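Local coordinates for receptor-type adenylate cyclase GRESAG 4.1 (Trypanosoma brucei, PDB 1FX2), which makes cyclic AMP and diphosphate from ATP through its cytoplasmic class III catalytic domain, the part described here, and may also serve as a receptor for an unknown ligand, at residues Ile194-Leu199 and Tyr214-Val219; Gly137-Leu142 and Leu177-Ala182; Asp11-Ile16 and Gly141-Arg146. One frame throughout, in Å; residues are numbered along the deposited sequence.

Contact 1: Ile194-Leu199 and Tyr214-Val219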
# COMPACT_ATOMS: atom_id res chain seq x y z
N ILE A 194 -12.17 2.45 9.82
CA ILE A 194 -12.38 2.10 8.42
C ILE A 194 -11.80 0.71 8.21
O ILE A 194 -10.95 0.25 8.99
CB ILE A 194 -11.80 3.09 7.43
CG1 ILE A 194 -10.31 3.29 7.66
CG2 ILE A 194 -12.55 4.42 7.51
CD1 ILE A 194 -9.67 4.08 6.60
N ASP A 195 -12.14 0.12 7.06
CA ASP A 195 -11.79 -1.18 6.63
C ASP A 195 -11.11 -1.05 5.25
O ASP A 195 -11.79 -0.61 4.32
CB ASP A 195 -13.17 -1.91 6.47
CG ASP A 195 -13.08 -3.37 6.06
OD1 ASP A 195 -12.08 -3.89 5.49
OD2 ASP A 195 -14.16 -4.01 6.18
N VAL A 196 -9.80 -1.28 5.20
CA VAL A 196 -9.06 -1.25 3.90
C VAL A 196 -8.45 -2.60 3.52
O VAL A 196 -8.15 -3.45 4.38
CB VAL A 196 -7.97 -0.16 3.85
CG1 VAL A 196 -8.57 1.25 4.11
CG2 VAL A 196 -6.81 -0.48 4.82
N THR A 197 -8.23 -2.78 2.23
CA THR A 197 -7.55 -3.96 1.70
C THR A 197 -6.37 -3.45 0.89
O THR A 197 -6.52 -2.57 0.00
CB THR A 197 -8.44 -4.72 0.80
OG1 THR A 197 -9.54 -5.21 1.59
CG2 THR A 197 -7.64 -5.91 0.14
N ALA A 198 -5.14 -3.87 1.26
CA ALA A 198 -3.98 -3.48 0.48
C ALA A 198 -3.99 -4.08 -0.90
O ALA A 198 -4.21 -5.27 -1.06
CB ALA A 198 -2.65 -3.95 1.20
N LEU A 199 -3.67 -3.25 -1.90
CA LEU A 199 -3.60 -3.74 -3.23
C LEU A 199 -2.13 -3.71 -3.73
O LEU A 199 -1.92 -3.96 -4.90
CB LEU A 199 -4.56 -2.93 -4.16
CG LEU A 199 -6.08 -2.98 -3.81
CD1 LEU A 199 -6.91 -2.19 -4.84
CD2 LEU A 199 -6.68 -4.34 -3.73
N TYR A 214 -4.65 1.41 -1.57
CA TYR A 214 -5.48 0.76 -0.61
C TYR A 214 -6.92 0.88 -1.08
O TYR A 214 -7.37 1.97 -1.42
CB TYR A 214 -5.30 1.43 0.77
CG TYR A 214 -3.98 1.08 1.39
CD1 TYR A 214 -2.82 1.71 0.95
CD2 TYR A 214 -3.89 -0.00 2.24
CE1 TYR A 214 -1.57 1.23 1.35
CE2 TYR A 214 -2.63 -0.46 2.66
CZ TYR A 214 -1.53 0.17 2.17
OH TYR A 214 -0.28 -0.31 2.61
N GLN A 215 -7.63 -0.22 -1.01
CA GLN A 215 -9.06 -0.23 -1.35
C GLN A 215 -9.81 0.06 -0.08
O GLN A 215 -9.68 -0.69 0.91
CB GLN A 215 -9.38 -1.61 -1.92
CG GLN A 215 -10.89 -1.86 -2.07
CD GLN A 215 -11.13 -3.24 -2.60
OE1 GLN A 215 -11.62 -4.17 -1.87
NE2 GLN A 215 -10.68 -3.47 -3.79
N LEU A 216 -10.65 1.08 -0.12
CA LEU A 216 -11.54 1.36 1.04
C LEU A 216 -12.74 0.51 0.90
O LEU A 216 -13.53 0.71 -0.07
CB LEU A 216 -11.89 2.89 1.06
CG LEU A 216 -12.92 3.28 2.13
CD1 LEU A 216 -12.15 3.30 3.48
CD2 LEU A 216 -13.32 4.71 1.87
N ASN A 217 -13.05 -0.32 1.89
CA ASN A 217 -14.18 -1.21 1.75
C ASN A 217 -15.36 -0.40 2.30
O ASN A 217 -15.34 0.04 3.45
CB ASN A 217 -13.88 -2.49 2.53
CG ASN A 217 -12.73 -3.28 1.90
OD1 ASN A 217 -11.70 -3.67 2.57
ND2 ASN A 217 -12.81 -3.45 0.63
N THR A 218 -16.38 -0.21 1.48
CA THR A 218 -17.55 0.66 1.76
C THR A 218 -18.77 -0.27 1.89
O THR A 218 -19.23 -0.59 3.00
CB THR A 218 -17.74 1.79 0.65
OG1 THR A 218 -17.99 1.23 -0.64
CG2 THR A 218 -16.45 2.61 0.52
N VAL A 219 -19.34 -0.63 0.74
CA VAL A 219 -20.43 -1.62 0.71
C VAL A 219 -19.80 -2.96 1.09
O VAL A 219 -18.92 -3.56 0.44
CB VAL A 219 -20.99 -1.65 -0.63
CG1 VAL A 219 -22.04 -2.76 -0.74
CG2 VAL A 219 -21.61 -0.33 -0.89
O HOH W 1 -14.56 1.27 5.67

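Contact 2: Gly137-Leu142 and Leu177-Ala182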
# COMPACT_ATOMS: atom_id res chain seq x y z
N GLY A 137 -11.02 8.11 -6.37
CA GLY A 137 -9.60 8.04 -5.92
C GLY A 137 -9.39 9.16 -4.90
O GLY A 137 -9.89 10.30 -5.08
N ILE A 138 -8.54 8.87 -3.91
CA ILE A 138 -8.27 9.81 -2.84
C ILE A 138 -6.77 9.88 -2.57
O ILE A 138 -6.11 8.81 -2.56
CB ILE A 138 -8.93 9.37 -1.49
CG1 ILE A 138 -10.44 9.20 -1.67
CG2 ILE A 138 -8.66 10.47 -0.39
CD1 ILE A 138 -11.09 8.62 -0.43
N HIS A 139 -6.22 11.10 -2.54
CA HIS A 139 -4.78 11.20 -2.19
C HIS A 139 -4.67 12.45 -1.33
O HIS A 139 -5.45 13.38 -1.42
CB HIS A 139 -3.94 11.36 -3.49
CG HIS A 139 -2.50 11.66 -3.25
ND1 HIS A 139 -1.66 10.88 -2.47
CD2 HIS A 139 -1.77 12.71 -3.70
CE1 HIS A 139 -0.47 11.45 -2.46
NE2 HIS A 139 -0.50 12.55 -3.19
N THR A 140 -3.60 12.50 -0.52
CA THR A 140 -3.36 13.65 0.39
C THR A 140 -1.95 14.11 0.17
O THR A 140 -1.05 13.28 0.11
CB THR A 140 -3.48 13.23 1.84
OG1 THR A 140 -4.82 12.78 2.06
CG2 THR A 140 -3.15 14.45 2.75
N GLY A 141 -1.78 15.42 -0.02
CA GLY A 141 -0.39 15.94 -0.18
C GLY A 141 -0.40 17.45 -0.26
O GLY A 141 -1.41 18.08 -0.36
N LEU A 142 0.83 18.02 -0.25
CA LEU A 142 0.97 19.45 -0.38
C LEU A 142 0.61 19.87 -1.80
O LEU A 142 0.93 19.17 -2.75
CB LEU A 142 2.42 19.86 -0.03
CG LEU A 142 2.75 19.65 1.43
CD1 LEU A 142 4.24 19.79 1.63
CD2 LEU A 142 2.02 20.54 2.39
N LEU A 177 -10.29 3.91 -4.12
CA LEU A 177 -8.87 3.70 -3.84
C LEU A 177 -8.29 4.91 -3.14
O LEU A 177 -8.65 6.07 -3.44
CB LEU A 177 -8.10 3.57 -5.17
CG LEU A 177 -8.54 2.32 -5.99
CD1 LEU A 177 -7.67 2.27 -7.31
CD2 LEU A 177 -8.43 0.99 -5.23
N MET A 178 -7.41 4.64 -2.20
CA MET A 178 -6.69 5.69 -1.48
C MET A 178 -5.20 5.39 -1.62
O MET A 178 -4.78 4.22 -1.51
CB MET A 178 -7.04 5.67 0.03
CG MET A 178 -8.53 5.78 0.48
SD MET A 178 -8.68 5.32 2.28
CE MET A 178 -7.29 5.80 2.61
N THR A 179 -4.39 6.41 -1.79
CA THR A 179 -2.95 6.14 -1.78
C THR A 179 -2.52 5.88 -0.34
O THR A 179 -3.22 6.24 0.62
CB THR A 179 -2.15 7.40 -2.27
OG1 THR A 179 -2.54 8.50 -1.39
CG2 THR A 179 -2.57 7.74 -3.73
N HIS A 180 -1.35 5.33 -0.18
CA HIS A 180 -0.84 5.18 1.18
C HIS A 180 -0.71 6.52 1.85
O HIS A 180 -0.88 6.60 3.05
CB HIS A 180 0.52 4.45 1.12
CG HIS A 180 1.08 4.15 2.48
ND1 HIS A 180 2.06 4.89 3.09
CD2 HIS A 180 0.72 3.18 3.35
CE1 HIS A 180 2.29 4.38 4.30
NE2 HIS A 180 1.49 3.34 4.47
N ALA A 181 -0.35 7.59 1.14
CA ALA A 181 -0.27 8.89 1.73
C ALA A 181 -1.51 9.33 2.38
O ALA A 181 -1.54 9.79 3.51
CB ALA A 181 0.23 9.93 0.70
N ALA A 182 -2.67 9.08 1.68
CA ALA A 182 -3.91 9.45 2.30
C ALA A 182 -4.19 8.56 3.52
O ALA A 182 -4.70 9.04 4.53
CB ALA A 182 -5.06 9.28 1.28

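Contact 3: Asp11-Ile16 and Gly141-Arg146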
# COMPACT_ATOMS: atom_id res chain seq x y z
N ASP A 11 -0.36 23.09 4.75
CA ASP A 11 -1.22 22.02 5.27
C ASP A 11 -1.57 21.11 4.07
O ASP A 11 -1.98 21.57 3.01
CB ASP A 11 -2.50 22.50 5.88
CG ASP A 11 -2.29 23.29 7.13
OD1 ASP A 11 -1.29 22.98 7.84
OD2 ASP A 11 -3.21 24.08 7.48
N PRO A 12 -1.32 19.80 4.20
CA PRO A 12 -1.66 18.89 3.08
C PRO A 12 -3.18 18.97 2.80
O PRO A 12 -4.00 19.20 3.72
CB PRO A 12 -1.34 17.51 3.64
CG PRO A 12 -0.12 17.82 4.67
CD PRO A 12 -0.70 19.10 5.34
N VAL A 13 -3.49 18.82 1.52
CA VAL A 13 -4.86 18.86 1.01
C VAL A 13 -5.22 17.42 0.64
O VAL A 13 -4.44 16.71 0.08
CB VAL A 13 -4.96 19.71 -0.26
CG1 VAL A 13 -6.40 19.74 -0.70
CG2 VAL A 13 -4.49 21.21 0.04
N THR A 14 -6.44 17.04 1.00
CA THR A 14 -6.95 15.71 0.57
C THR A 14 -7.84 15.95 -0.64
O THR A 14 -8.73 16.83 -0.56
CB THR A 14 -7.67 14.99 1.63
OG1 THR A 14 -6.75 14.73 2.70
CG2 THR A 14 -8.15 13.63 1.16
N LEU A 15 -7.49 15.34 -1.79
CA LEU A 15 -8.32 15.49 -3.01
C LEU A 15 -9.01 14.19 -3.33
O LEU A 15 -8.46 13.12 -3.17
CB LEU A 15 -7.48 15.88 -4.21
CG LEU A 15 -6.77 17.23 -4.02
CD1 LEU A 15 -5.75 17.47 -5.15
CD2 LEU A 15 -7.83 18.37 -3.94
N ILE A 16 -10.27 14.36 -3.75
CA ILE A 16 -11.11 13.20 -4.15
C ILE A 16 -11.53 13.48 -5.58
O ILE A 16 -11.99 14.57 -5.94
CB ILE A 16 -12.40 13.21 -3.39
CG1 ILE A 16 -12.17 13.23 -1.85
CG2 ILE A 16 -13.17 11.93 -3.71
CD1 ILE A 16 -13.50 13.47 -1.11
N GLY A 141 -1.78 15.42 -0.02
CA GLY A 141 -0.39 15.94 -0.18
C GLY A 141 -0.40 17.45 -0.26
O GLY A 141 -1.41 18.08 -0.36
N LEU A 142 0.83 18.02 -0.25
CA LEU A 142 0.97 19.45 -0.38
C LEU A 142 0.61 19.87 -1.80
O LEU A 142 0.93 19.17 -2.75
CB LEU A 142 2.42 19.86 -0.03
CG LEU A 142 2.75 19.65 1.43
CD1 LEU A 142 4.24 19.79 1.63
CD2 LEU A 142 2.02 20.54 2.39
N CYS A 143 -0.13 20.97 -1.93
CA CYS A 143 -0.58 21.44 -3.22
C CYS A 143 -0.14 22.87 -3.46
O CYS A 143 0.17 23.61 -2.53
CB CYS A 143 -2.09 21.51 -3.28
SG CYS A 143 -2.91 19.92 -3.30
N ASP A 144 -0.11 23.21 -4.74
CA ASP A 144 0.09 24.61 -5.19
C ASP A 144 -1.37 25.10 -5.28
O ASP A 144 -2.21 24.58 -6.05
CB ASP A 144 0.80 24.57 -6.55
CG ASP A 144 0.68 25.87 -7.33
OD1 ASP A 144 0.10 26.85 -6.83
OD2 ASP A 144 1.21 25.89 -8.46
N ILE A 145 -1.72 25.98 -4.35
CA ILE A 145 -3.04 26.49 -4.19
C ILE A 145 -3.16 27.89 -4.82
O ILE A 145 -2.31 28.74 -4.53
CB ILE A 145 -3.35 26.60 -2.71
CG1 ILE A 145 -3.10 25.25 -1.99
CG2 ILE A 145 -4.76 27.10 -2.55
CD1 ILE A 145 -3.56 25.20 -0.43
N ARG A 146 -4.23 28.13 -5.57
CA ARG A 146 -4.50 29.41 -6.24
C ARG A 146 -5.93 29.84 -6.14
O ARG A 146 -6.84 29.02 -6.13
CB ARG A 146 -4.17 29.29 -7.71
CG ARG A 146 -2.79 28.86 -7.92
CD ARG A 146 -2.40 28.84 -9.38
NE ARG A 146 -0.96 28.56 -9.51
CZ ARG A 146 -0.40 27.94 -10.54
NH1 ARG A 146 -1.11 27.50 -11.57
NH2 ARG A 146 0.91 27.77 -10.53
O HOH W 2 -0.89 22.26 0.58

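Contact 1: Ile194-Leu199 and Tyr214-Val219
Leu-216 pushes its CD1 methyl into the hollow between Ile-194 and Val-196; Val-196 and Leu-216 form a non-hydrogen-bonded pair of the antiparallel hairpin of strands 196-202 and 211-216. With CG anti to the backbone N (chi1 174°), the leucine leans across to the partner strand. Its CD1 lies 4.0 Å from Ile-194 CB, the two side chains crossing at about a right angle, and also touches Val-196 CG1. The valine straddles its neighbours: CG1 faces Leu-216, while CG2 meets the Tyr-214 ring at CD2, 3.9 Å away. Farther along the same face, the Ala-198 CB methyl is a small bump against Tyr-214 CE2 at 3.8 Å. Thr-197 and Gln-215 point to the opposite face, where Asn-217 joins them: its OD1 takes the Thr-197 hydroxyl on a lone pair in the amide plane, OG1 to OD1 2.8 Å, and Asn-217 ND2 donates in-plane to Gln-215 OE1. These two bonds fix which way the amide is turned. Asp-195 OD1 comes within 3.0 Å of Asn-217 OD1, an acceptor pair without a bond, with carboxylate and amide planes 76° apart. Leu-199 CD1 packs on Gln-215 CB, and both its methyls lie near NE2. Backbone bonds tie Thr-197 to Gln-215 in both directions, and Asn-217 N to Asp-195 O; beyond them a water bridges Asp-195 N (3.0 Å) and Asn-217 O (2.7 Å). Strand 196-202 is outermost in the sheet of this chain, whereas 211-216 is flanked on its other side by strand 176-179. Helix 71-87 covers Ile-194 and Leu-216 through Val-75, Tyr-183 of helix 180-184 packs on Ile-194 and Val-196, and Glu-80 and Leu-83 of the second subunit reach Ala-198 and Tyr-214, respectively.

Contact 2: Gly137-Leu142 and Leu177-Ala182
His-139 turns its imidazole so that ND1 meets the hydroxyl of Thr-179 edge-on, in the ring plane. The ND1 to OG1 hydrogen bond is 2.8 Å long and nearly straight at 170°; either atom could be its donor. CG of the histidine stands anti to the backbone N (chi1 172°), which carries the ring across to the end of strand 176-179. The two side chains meet at a slant, with Thr-179 CG2 also against ND1, and CE1 touches the Ala-181 methyl at 3.6 Å. Thr-179 OG1 has a second task as N-cap of helix 180-184, accepting from Ala-182 N at 3.1 Å. Ile-138 and Met-178 instead run alongside each other in the same direction, toward helix 71-87; in the conformer given, Ile-138 CD1 is 3.9 Å from Met-178 CG. Beyond them, Thr-140 rests its CB and OG1 on Ala-182 CA; its hydroxyl is hydrogen-bonded to Thr-14 OG1 of the adjoining strand. The backbones pair in parallel through Ile-138 N to Leu-177 O (2.8 Å) and Thr-179 N to Ile-138 O (3.1 Å). Helix 159-169 packs on His-139 and Thr-179 through Met-163. These neighbouring parallel strands, linked by a connection that holds hairpin 144-147/154-157 and helix 159-169, form a beta-alpha-beta-type crossover in the mixed beta sheet of the class III cyclase catalytic domain.

Contact 3: Asp11-Ile16 and Gly141-Arg146
Val-13 of strand 13-20 pairs with Gly-141 of strand 134-141 in the central sheet of the class III cyclase fold. It is an antiparallel hydrogen-bonded pair: Val-13 N to Gly-141 O measures 2.9 Å, and Gly-141 N returns a 3.0 Å bond to Val-13 O. From this rung the valine side chain reaches toward Cys-143 and Ile-145. Its CB lies 3.7 Å from Cys-143 SG. One branch, CG2, stands anti to the carbonyl carbon and beside the backbone N; it touches both SG and CB of Cys-143, and also meets Ile-145 CD1 at 4.1 Å. The other branch, CG1, is anti to the backbone N (chi1 -178°), which leaves CG2 as the methyl turned to the cysteine. Leu-15 CD1 approaches the same sulfur from two residues farther along the strand. Tyr-156 of strand 154-157 packs on both Cys-143 and Ile-145, joining this apolar cluster to the small two-stranded sheet 144-147/154-157. Next to the Val-13 and Gly-141 pair, Leu-142 CD2 lies along the proline ring of Pro-12, 4.1 Å from its CG. The main chains have parted by Cys-143, and a water spans the gap, donating to Asp-11 O at 2.8 Å and accepting from Cys-143 N at 2.9 Å.

All three contacts reach one mixed sheet; contact 3 also leads into the small sheet 144-147/154-157. Contact 2 is buried in the middle of the mixed sheet, while contacts 1 and 3 are partly buried. Contacts 1 and 2 meet where strands 211-216 and 176-179 are neighbours, through a probable Tyr-214 O to Met-178 N hydrogen bond. Contacts 2 and 3 share Gly-141 and Leu-142; strand 134-141 lies between 13-20, antiparallel, and 176-179, parallel. Contacts 1 and 3 do not touch. The chemistry follows place: a histidine-threonine bond and helix cap in contact 2, an amide-hydroxyl network in contact 1, and a sulfur-centred apolar cluster in contact 3; a water bridges the backbones in contacts 1 and 3.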